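Local coordinates for protein CsuE (Acinetobacter baumannii, PDB 6FJY) that probably serves as the tip adhesin of the archaic chaperone-usher Csu pili of Acinetobacter baumannii, and is seen here bound to the chaperone CsuC, at residues B[181-186]-B[206-211]; B[114-119]-B[175-180]; B[230-235]-B[245-250]. All coordinates share one frame; numbering follows the deposited sequence.

Contact 1: residues B[181-186]-B[206-211]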
loop_
_atom_site.group_PDB
_atom_site.type_symbol
_atom_site.label_atom_id
_atom_site.label_comp_id
_atom_site.label_asym_id
_atom_site.label_seq_id
_atom_site.Cartn_x
_atom_site.Cartn_y
_atom_site.Cartn_z
ATOM N N CYS B 181 -5.493 -5.565 -3.194
ATOM C CA CYS B 181 -6.542 -6.576 -3.122
ATOM C C CYS B 181 -7.841 -6.005 -3.665
ATOM O O CYS B 181 -8.181 -4.852 -3.387
ATOM C CB CYS B 181 -6.751 -7.077 -1.680
ATOM S SG CYS B 181 -5.417 -8.119 -1.050
ATOM N N ARG B 182 -8.556 -6.814 -4.451
ATOM C CA ARG B 182 -9.915 -6.510 -4.879
ATOM C C ARG B 182 -10.870 -7.575 -4.354
ATOM O O ARG B 182 -10.572 -8.772 -4.419
ATOM C CB ARG B 182 -10.030 -6.438 -6.402
ATOM C CG ARG B 182 -8.880 -5.726 -7.074
ATOM C CD ARG B 182 -8.813 -4.251 -6.698
ATOM N NE ARG B 182 -7.620 -3.613 -7.253
ATOM C CZ ARG B 182 -7.443 -3.362 -8.546
ATOM N NH1 ARG B 182 -8.376 -3.692 -9.432
ATOM N NH2 ARG B 182 -6.324 -2.784 -8.954
ATOM N N ILE B 183 -12.024 -7.128 -3.850
ATOM C CA ILE B 183 -13.067 -7.995 -3.311
ATOM C C ILE B 183 -14.299 -7.909 -4.200
ATOM O O ILE B 183 -14.731 -6.812 -4.572
ATOM C CB ILE B 183 -13.453 -7.600 -1.877
ATOM C CG1 ILE B 183 -12.227 -7.536 -0.966
ATOM C CG2 ILE B 183 -14.502 -8.573 -1.333
ATOM C CD1 ILE B 183 -12.525 -6.846 0.344
ATOM N N LEU B 184 -14.891 -9.065 -4.498
ATOM C CA LEU B 184 -16.145 -9.145 -5.245
ATOM C C LEU B 184 -17.082 -10.096 -4.510
ATOM O O LEU B 184 -16.780 -11.286 -4.371
ATOM C CB LEU B 184 -15.903 -9.615 -6.676
ATOM C CG LEU B 184 -17.099 -9.551 -7.626
ATOM C CD1 LEU B 184 -17.728 -8.163 -7.616
ATOM C CD2 LEU B 184 -16.660 -9.935 -9.032
ATOM N N ALA B 185 -18.208 -9.564 -4.026
ATOM C CA ALA B 185 -19.182 -10.325 -3.247
ATOM C C ALA B 185 -20.582 -9.938 -3.707
ATOM O O ALA B 185 -21.069 -8.848 -3.390
ATOM C CB ALA B 185 -19.006 -10.076 -1.748
ATOM N N GLN B 186 -21.227 -10.832 -4.443
ATOM C CA GLN B 186 -22.553 -10.588 -4.993
ATOM C C GLN B 186 -23.641 -10.953 -3.979
ATOM O O GLN B 186 -23.389 -11.602 -2.958
ATOM C CB GLN B 186 -22.744 -11.383 -6.285
ATOM C CG GLN B 186 -21.664 -11.154 -7.334
ATOM C CD GLN B 186 -21.815 -9.835 -8.076
ATOM O OE1 GLN B 186 -21.528 -8.765 -7.537
ATOM N NE2 GLN B 186 -22.267 -9.910 -9.327
ATOM N N MET B 206 -17.765 -15.889 -2.930
ATOM C CA MET B 206 -17.136 -14.579 -2.863
ATOM C C MET B 206 -15.713 -14.722 -3.399
ATOM O O MET B 206 -15.042 -15.723 -3.135
ATOM C CB MET B 206 -17.134 -14.058 -1.399
ATOM C CG MET B 206 -16.313 -12.819 -1.146
ATOM S SD MET B 206 -16.178 -12.409 0.591
ATOM C CE MET B 206 -17.791 -12.844 1.080
ATOM N N GLY B 207 -15.256 -13.725 -4.141
ATOM C CA GLY B 207 -13.949 -13.763 -4.773
ATOM C C GLY B 207 -13.056 -12.619 -4.333
ATOM O O GLY B 207 -13.513 -11.482 -4.189
ATOM N N ILE B 208 -11.772 -12.926 -4.144
ATOM C CA ILE B 208 -10.778 -11.943 -3.720
ATOM C C ILE B 208 -9.519 -12.128 -4.560
ATOM O O ILE B 208 -8.890 -13.191 -4.524
ATOM C CB ILE B 208 -10.443 -12.050 -2.222
ATOM C CG1 ILE B 208 -11.696 -11.800 -1.382
ATOM C CG2 ILE B 208 -9.333 -11.052 -1.843
ATOM C CD1 ILE B 208 -11.431 -11.771 0.105
ATOM N N ARG B 209 -9.162 -11.096 -5.316
ATOM C CA ARG B 209 -7.955 -11.069 -6.129
ATOM C C ARG B 209 -6.943 -10.208 -5.387
ATOM O O ARG B 209 -7.114 -8.988 -5.285
ATOM C CB ARG B 209 -8.250 -10.511 -7.520
ATOM C CG ARG B 209 -9.445 -11.177 -8.202
ATOM C CD ARG B 209 -9.893 -10.431 -9.459
ATOM N NE ARG B 209 -8.783 -10.181 -10.374
ATOM C CZ ARG B 209 -8.427 -8.978 -10.813
ATOM N NH1 ARG B 209 -9.107 -7.903 -10.438
ATOM N NH2 ARG B 209 -7.398 -8.853 -11.644
ATOM N N CYS B 210 -5.914 -10.845 -4.844
ATOM C CA CYS B 210 -4.887 -10.158 -4.076
ATOM C C CYS B 210 -3.515 -10.352 -4.713
ATOM O O CYS B 210 -3.260 -11.334 -5.420
ATOM C CB CYS B 210 -4.833 -10.649 -2.613
ATOM S SG CYS B 210 -6.034 -9.994 -1.477
ATOM N N SER B 211 -2.635 -9.392 -4.458
ATOM C CA SER B 211 -1.243 -9.519 -4.839
ATOM C C SER B 211 -0.594 -10.673 -4.080
ATOM O O SER B 211 -1.113 -11.167 -3.072
ATOM C CB SER B 211 -0.511 -8.205 -4.580
ATOM O OG SER B 211 -0.703 -7.779 -3.247
#
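Cys181 and Cys210 close one end of an antiparallel pairing between strand 181-185 and strand 206-210, neighbours in a sheet of the domain assigned to the spore coat protein U family. The disulfide joins SG of Cys181 to SG of Cys210 at 2.0 Å, with an S-S torsion of 117°, across a non-hydrogen-bonded pair, where the CA atoms of the two residues come closest, 4.1 Å apart. Both side chains leave on the same face, and with each SG beside its own backbone N (chi1 -72° and -80°) the sulfurs come together. At the next pair the main chains bond in both directions: N of Arg182 gives to O of Arg209 at 2.7 Å, and N of Arg209 to O of Arg182 at 2.9 Å. Two residues on, Leu184 and Gly207 repeat this reciprocal pair of hydrogen bonds.

Two different surfaces result. On the disulfide side, CB of Ala185 rests 3.9 Å from CG of Met206, and CG2 of Ile183 is 4.3 Å from CG1 of Ile208; such apolar residues suit a core-facing surface, and Ile183, Met206 and Ile208 also meet strand 303-311. Tyr116 and Phe112 of the CsuC chain pack on Ile183 and Ala185, consistent with the chaperone filling out an incomplete pilin sandwich. On the other surface, the guanidinium planes of Arg182 and Arg209 stand nearly perpendicular, NH1 of Arg209 coming 4.0 Å from CG of Arg182. Glu21 probably makes the pairing of two arginines tolerable: its carboxylate forms salt bridges with both, while Arg182 also pairs with Asp180. The contact thus combines a covalent tie on one face with a shared ionic anchor on the other, and Glu21 probably offsets the two positive charges while drawing helix 16-22 against the strands.

Contact 2: residues B[114-119]-B[175-180]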
loop_
_atom_site.group_PDB
_atom_site.type_symbol
_atom_site.label_atom_id
_atom_site.label_comp_id
_atom_site.label_asym_id
_atom_site.label_seq_id
_atom_site.Cartn_x
_atom_site.Cartn_y
_atom_site.Cartn_z
ATOM N N GLN B 114 1.722 -5.696 -17.104
ATOM C CA GLN B 114 2.879 -6.163 -16.359
ATOM C C GLN B 114 2.420 -6.598 -14.977
ATOM O O GLN B 114 1.822 -5.809 -14.234
ATOM C CB GLN B 114 3.937 -5.065 -16.252
ATOM C CG GLN B 114 4.535 -4.668 -17.606
ATOM C CD GLN B 114 5.662 -3.663 -17.449
ATOM O OE1 GLN B 114 6.830 -4.037 -17.351
ATOM N NE2 GLN B 114 5.315 -2.383 -17.414
ATOM N N SER B 115 2.695 -7.853 -14.644
ATOM C CA SER B 115 2.281 -8.471 -13.391
ATOM C C SER B 115 3.544 -8.891 -12.648
ATOM O O SER B 115 4.286 -9.754 -13.126
ATOM C CB SER B 115 1.362 -9.665 -13.658
ATOM O OG SER B 115 0.878 -10.227 -12.453
ATOM N N VAL B 116 3.792 -8.274 -11.486
ATOM C CA VAL B 116 4.978 -8.536 -10.678
ATOM C C VAL B 116 4.606 -8.466 -9.204
ATOM O O VAL B 116 3.687 -7.753 -8.800
ATOM C CB VAL B 116 6.135 -7.547 -10.961
ATOM C CG1 VAL B 116 6.532 -7.570 -12.440
ATOM C CG2 VAL B 116 5.764 -6.140 -10.494
ATOM N N SER B 117 5.351 -9.214 -8.399
ATOM C CA SER B 117 5.139 -9.207 -6.961
ATOM C C SER B 117 5.498 -7.838 -6.381
ATOM O O SER B 117 6.379 -7.147 -6.904
ATOM C CB SER B 117 5.988 -10.286 -6.293
ATOM O OG SER B 117 7.361 -9.938 -6.333
ATOM N N PRO B 118 4.837 -7.434 -5.294
ATOM C CA PRO B 118 5.221 -6.193 -4.606
ATOM C C PRO B 118 6.671 -6.236 -4.147
ATOM O O PRO B 118 7.199 -7.287 -3.784
ATOM C CB PRO B 118 4.261 -6.133 -3.413
ATOM C CG PRO B 118 3.119 -7.034 -3.781
ATOM C CD PRO B 118 3.711 -8.113 -4.635
ATOM N N GLY B 119 7.301 -5.069 -4.166
ATOM C CA GLY B 119 8.719 -4.952 -3.897
ATOM C C GLY B 119 9.249 -3.681 -4.531
ATOM O O GLY B 119 8.496 -2.865 -5.058
ATOM N N ILE B 175 10.850 2.078 -8.654
ATOM C CA ILE B 175 9.411 1.885 -8.693
ATOM C C ILE B 175 9.053 0.919 -7.587
ATOM O O ILE B 175 9.452 -0.252 -7.624
ATOM C CB ILE B 175 8.928 1.316 -10.037
ATOM C CG1 ILE B 175 9.443 2.131 -11.214
ATOM C CG2 ILE B 175 7.397 1.200 -10.054
ATOM C CD1 ILE B 175 9.043 1.534 -12.531
ATOM N N THR B 176 8.246 1.372 -6.643
ATOM C CA THR B 176 7.759 0.488 -5.599
ATOM C C THR B 176 6.391 -0.040 -6.010
ATOM O O THR B 176 5.456 0.730 -6.241
ATOM C CB THR B 176 7.705 1.185 -4.242
ATOM O OG1 THR B 176 9.010 1.701 -3.932
ATOM C CG2 THR B 176 7.315 0.157 -3.163
ATOM N N VAL B 177 6.292 -1.348 -6.134
ATOM C CA VAL B 177 5.029 -2.005 -6.391
ATOM C C VAL B 177 4.396 -2.372 -5.054
ATOM O O VAL B 177 5.013 -3.066 -4.239
ATOM C CB VAL B 177 5.227 -3.243 -7.270
ATOM C CG1 VAL B 177 3.866 -3.846 -7.599
ATOM C CG2 VAL B 177 5.978 -2.859 -8.534
ATOM N N LEU B 178 3.115 -1.905 -4.823
ATOM C CA LEU B 178 2.504 -2.094 -3.515
ATOM C C LEU B 178 1.527 -3.257 -3.524
ATOM O O LEU B 178 0.928 -3.556 -4.554
ATOM C CB LEU B 178 1.758 -0.833 -3.082
ATOM C CG LEU B 178 2.676 0.364 -2.957
ATOM C CD1 LEU B 178 1.857 1.576 -2.619
ATOM C CD2 LEU B 178 3.725 0.076 -1.886
ATOM N N PRO B 179 1.344 -3.913 -2.377
ATOM C CA PRO B 179 0.276 -4.905 -2.262
ATOM C C PRO B 179 -1.077 -4.282 -2.573
ATOM O O PRO B 179 -1.274 -3.068 -2.494
ATOM C CB PRO B 179 0.364 -5.356 -0.800
ATOM C CG PRO B 179 1.761 -5.081 -0.411
ATOM C CD PRO B 179 2.153 -3.833 -1.149
ATOM N N ASP B 180 -2.026 -5.145 -2.915
ATOM C CA ASP B 180 -3.255 -4.704 -3.555
ATOM C C ASP B 180 -4.244 -5.862 -3.543
ATOM O O ASP B 180 -3.873 -7.000 -3.844
ATOM C CB ASP B 180 -2.965 -4.235 -4.993
ATOM C CG ASP B 180 -4.131 -3.500 -5.634
ATOM O OD1 ASP B 180 -5.199 -3.378 -4.994
ATOM O OD2 ASP B 180 -3.970 -3.037 -6.786
#
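Pro118 sets CB and CG of its ring beside CD and CG of Pro179, CB of Pro118 standing 3.9 Å from CD of Pro179. The same CB of Pro118 rests 3.3 Å from O of Val177. Rigid rings suit this place: each proline fixes its own phi and offers a compact apolar surface, Pro118 just ahead of strand 119-136 and Pro179 just after strand 175-178.

Next to the rings the backbones form a single antiparallel hydrogen-bonded pair. N of Gly119 gives to O of Val177 at 3.0 Å, and N of Val177 returns a bond of 2.9 Å to O of Gly119. Gly119 has a positive phi of 157°, a backbone shape that a residue without a side chain adopts easily, and it turns the chain from the loop into the strand.

Val116 comes back to the same partner from the loop. Its CG2, wedged between its own backbone N and carbonyl carbon, reaches CG2 of Val177 at 3.8 Å, and the two branched side chains cross at about a right angle. The other methyl of Val177, CG1, is anti to the backbone N (chi1 -176°) and lies 4.0 Å from CA of Pro118, so one valine packs against residues on both sides of Ser117. Ser117 has polar ties of its own: its OG bonds to Glu66, and its O to the hydroxyl of Tyr121.

Strand 175-178 runs between strand 119-136, paired through Gly119 and Tyr121, and strand 9-15, bonded to Thr176 and Leu178. Helix 16-22 touches Val177 through Ser16, while Trp6 and Ile8 of the CsuC chain pack on Leu178 and Pro179.

Contact 3: residues B[230-235]-B[245-250]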
loop_
_atom_site.group_PDB
_atom_site.type_symbol
_atom_site.label_atom_id
_atom_site.label_comp_id
_atom_site.label_asym_id
_atom_site.label_seq_id
_atom_site.Cartn_x
_atom_site.Cartn_y
_atom_site.Cartn_z
ATOM N N ASN B 230 -26.275 -13.197 18.328
ATOM C CA ASN B 230 -25.441 -13.736 17.260
ATOM C C ASN B 230 -26.217 -14.630 16.295
ATOM O O ASN B 230 -25.608 -15.465 15.614
ATOM C CB ASN B 230 -24.248 -14.502 17.847
ATOM C CG ASN B 230 -24.649 -15.419 18.979
ATOM O OD1 ASN B 230 -25.783 -15.898 19.037
ATOM N ND2 ASN B 230 -23.718 -15.659 19.898
ATOM N N GLN B 231 -27.533 -14.473 16.208
ATOM C CA GLN B 231 -28.354 -15.201 15.245
ATOM C C GLN B 231 -28.757 -14.232 14.141
ATOM O O GLN B 231 -29.535 -13.303 14.379
ATOM C CB GLN B 231 -29.579 -15.814 15.919
ATOM C CG GLN B 231 -30.547 -16.480 14.953
ATOM C CD GLN B 231 -29.863 -17.472 14.026
ATOM O OE1 GLN B 231 -29.408 -18.533 14.455
ATOM N NE2 GLN B 231 -29.782 -17.124 12.746
ATOM N N ARG B 232 -28.213 -14.443 12.941
ATOM C CA ARG B 232 -28.518 -13.580 11.806
ATOM C C ARG B 232 -30.004 -13.639 11.476
ATOM O O ARG B 232 -30.669 -14.658 11.677
ATOM C CB ARG B 232 -27.708 -13.998 10.575
ATOM C CG ARG B 232 -26.210 -13.835 10.711
ATOM C CD ARG B 232 -25.458 -14.605 9.621
ATOM N NE ARG B 232 -24.047 -14.213 9.592
ATOM C CZ ARG B 232 -23.018 -15.058 9.648
ATOM N NH1 ARG B 232 -23.214 -16.372 9.713
ATOM N NH2 ARG B 232 -21.787 -14.579 9.617
ATOM N N ALA B 233 -30.526 -12.532 10.957
ATOM C CA ALA B 233 -31.939 -12.489 10.622
ATOM C C ALA B 233 -32.193 -11.404 9.586
ATOM O O ALA B 233 -31.594 -10.326 9.642
ATOM C CB ALA B 233 -32.796 -12.254 11.873
ATOM N N MET B 234 -33.102 -11.697 8.656
ATOM C CA MET B 234 -33.488 -10.779 7.594
ATOM C C MET B 234 -34.755 -10.024 7.982
ATOM O O MET B 234 -35.684 -10.605 8.551
ATOM C CB MET B 234 -33.713 -11.545 6.290
ATOM C CG MET B 234 -32.575 -12.467 5.937
ATOM S SD MET B 234 -33.060 -13.944 5.042
ATOM C CE MET B 234 -33.076 -13.252 3.440
ATOM N N LYS B 235 -34.793 -8.729 7.664
ATOM C CA LYS B 235 -35.900 -7.878 8.078
ATOM C C LYS B 235 -37.020 -7.891 7.043
ATOM O O LYS B 235 -36.772 -7.840 5.834
ATOM C CB LYS B 235 -35.428 -6.441 8.312
ATOM C CG LYS B 235 -36.506 -5.528 8.897
ATOM C CD LYS B 235 -35.934 -4.199 9.382
ATOM C CE LYS B 235 -35.458 -3.319 8.234
ATOM N NZ LYS B 235 -36.559 -2.953 7.303
ATOM N N TYR B 245 -31.504 -16.814 9.424
ATOM C CA TYR B 245 -30.669 -17.535 8.474
ATOM C C TYR B 245 -29.258 -17.644 9.035
ATOM O O TYR B 245 -28.930 -17.083 10.081
ATOM C CB TYR B 245 -30.638 -16.856 7.099
ATOM C CG TYR B 245 -29.828 -15.568 7.067
ATOM C CD1 TYR B 245 -30.351 -14.384 7.579
ATOM C CD2 TYR B 245 -28.543 -15.534 6.532
ATOM C CE1 TYR B 245 -29.623 -13.202 7.552
ATOM C CE2 TYR B 245 -27.807 -14.346 6.502
ATOM C CZ TYR B 245 -28.353 -13.192 7.013
ATOM O OH TYR B 245 -27.638 -12.027 6.996
ATOM N N ASP B 246 -28.423 -18.388 8.322
ATOM C CA ASP B 246 -27.018 -18.486 8.663
ATOM C C ASP B 246 -26.236 -18.808 7.403
ATOM O O ASP B 246 -26.795 -19.155 6.362
ATOM C CB ASP B 246 -26.763 -19.529 9.754
ATOM C CG ASP B 246 -25.866 -18.991 10.861
ATOM O OD1 ASP B 246 -24.959 -18.193 10.539
ATOM O OD2 ASP B 246 -26.089 -19.338 12.043
ATOM N N ILE B 247 -24.923 -18.685 7.522
ATOM C CA ILE B 247 -23.994 -18.803 6.408
ATOM C C ILE B 247 -22.929 -19.800 6.830
ATOM O O ILE B 247 -22.422 -19.728 7.954
ATOM C CB ILE B 247 -23.374 -17.435 6.050
ATOM C CG1 ILE B 247 -24.449 -16.485 5.516
ATOM C CG2 ILE B 247 -22.226 -17.574 5.039
ATOM C CD1 ILE B 247 -23.957 -15.082 5.311
ATOM N N PHE B 248 -22.605 -20.737 5.946
ATOM C CA PHE B 248 -21.723 -21.845 6.279
ATOM C C PHE B 248 -20.665 -21.990 5.200
ATOM O O PHE B 248 -20.972 -21.889 4.008
ATOM C CB PHE B 248 -22.495 -23.172 6.412
ATOM C CG PHE B 248 -23.618 -23.129 7.405
ATOM C CD1 PHE B 248 -24.837 -22.563 7.075
ATOM C CD2 PHE B 248 -23.458 -23.665 8.671
ATOM C CE1 PHE B 248 -25.871 -22.523 7.994
ATOM C CE2 PHE B 248 -24.491 -23.632 9.594
ATOM C CZ PHE B 248 -25.697 -23.062 9.255
ATOM N N LYS B 249 -19.427 -22.248 5.626
ATOM C CA LYS B 249 -18.331 -22.456 4.691
ATOM C C LYS B 249 -18.611 -23.658 3.804
ATOM O O LYS B 249 -19.033 -24.716 4.285
ATOM C CB LYS B 249 -17.019 -22.675 5.442
ATOM C CG LYS B 249 -16.786 -21.778 6.637
ATOM C CD LYS B 249 -15.394 -22.059 7.227
ATOM C CE LYS B 249 -15.181 -21.371 8.569
ATOM N NZ LYS B 249 -13.832 -21.643 9.154
ATOM N N ASN B 250 -18.356 -23.487 2.506
ATOM C CA ASN B 250 -18.495 -24.539 1.482
ATOM C C ASN B 250 -19.899 -25.136 1.622
ATOM O O ASN B 250 -20.870 -24.375 1.750
ATOM C CB ASN B 250 -17.327 -25.516 1.607
ATOM C CG ASN B 250 -15.957 -24.832 1.431
ATOM O OD1 ASN B 250 -15.786 -23.942 0.599
ATOM N ND2 ASN B 250 -14.983 -25.252 2.227
#
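Tyr245, first in 245-250, meets Arg232 through both backbone and ring. Its N bonds to O of Arg232 at 3.2 Å, approaching from well above the carbonyl plane; the amide NE2 of Gln231 takes a lone pair of that same oxygen at 2.8 Å, so two donors grip it. NE2 of Gln231 also makes a weak, bent bond to O of Tyr245. With CG placed between its backbone N and carbonyl carbon (chi1 73°), the ring turns toward 230-235. CB of Arg232 sits over one face, 3.8 Å from the ring centroid, a CH-pi contact. Met234 comes in obliquely: its CG is 3.4 Å from CD1 of Tyr245, and its SD lies 4.5 Å from the ring centroid, a Met-aromatic contact. An amphipathic residue suits this place, since the hydroxyl goes on to bond Asp304.

Asp246 follows, its OD1 forming a salt bridge of 2.7 Å with NH1 of Arg232. The carboxylate and guanidinium planes stand almost perpendicular, and OD1 is met nearly along its C-O axis; it also accepts from N of Ile247 and pairs with Arg255. These donors would probably favour the ionised carboxylate in a buried setting.

Ile247 then places CB over one face of the Arg232 guanidinium, 3.8 Å from NH1. The extended arginine is held further by bonds from NH2 to the carbonyls of Trp256 and Asn221.

This is the open end of a beta hairpin, away from its connecting loop, formed by strands 233-235 and 242-249, with a buried aromatic and a buried ion pair packed beside its first strand.

Overall arrangement
Contacts 1 and 2 each draw one segment, 181-186 and 175-180, from the same interrupted strand 167-189, their centres about 17 Å apart. They touch where 206-211 ends: N of Ser211 probably bonds to O of Asp180 at 2.8 Å, and CB of Ser211 packs 3.9 Å from CG of Pro118. The helix 16-22 borders both. Contact 3 reaches the same sheet from further out, its centre about 21 Å from that of contact 1 and about 37 Å from that of contact 2, without touching either. Contacts 1 and 3 both fall within the spore coat protein U range, and the CsuC chain lies beside all three, so a single chaperone spans the distance between them.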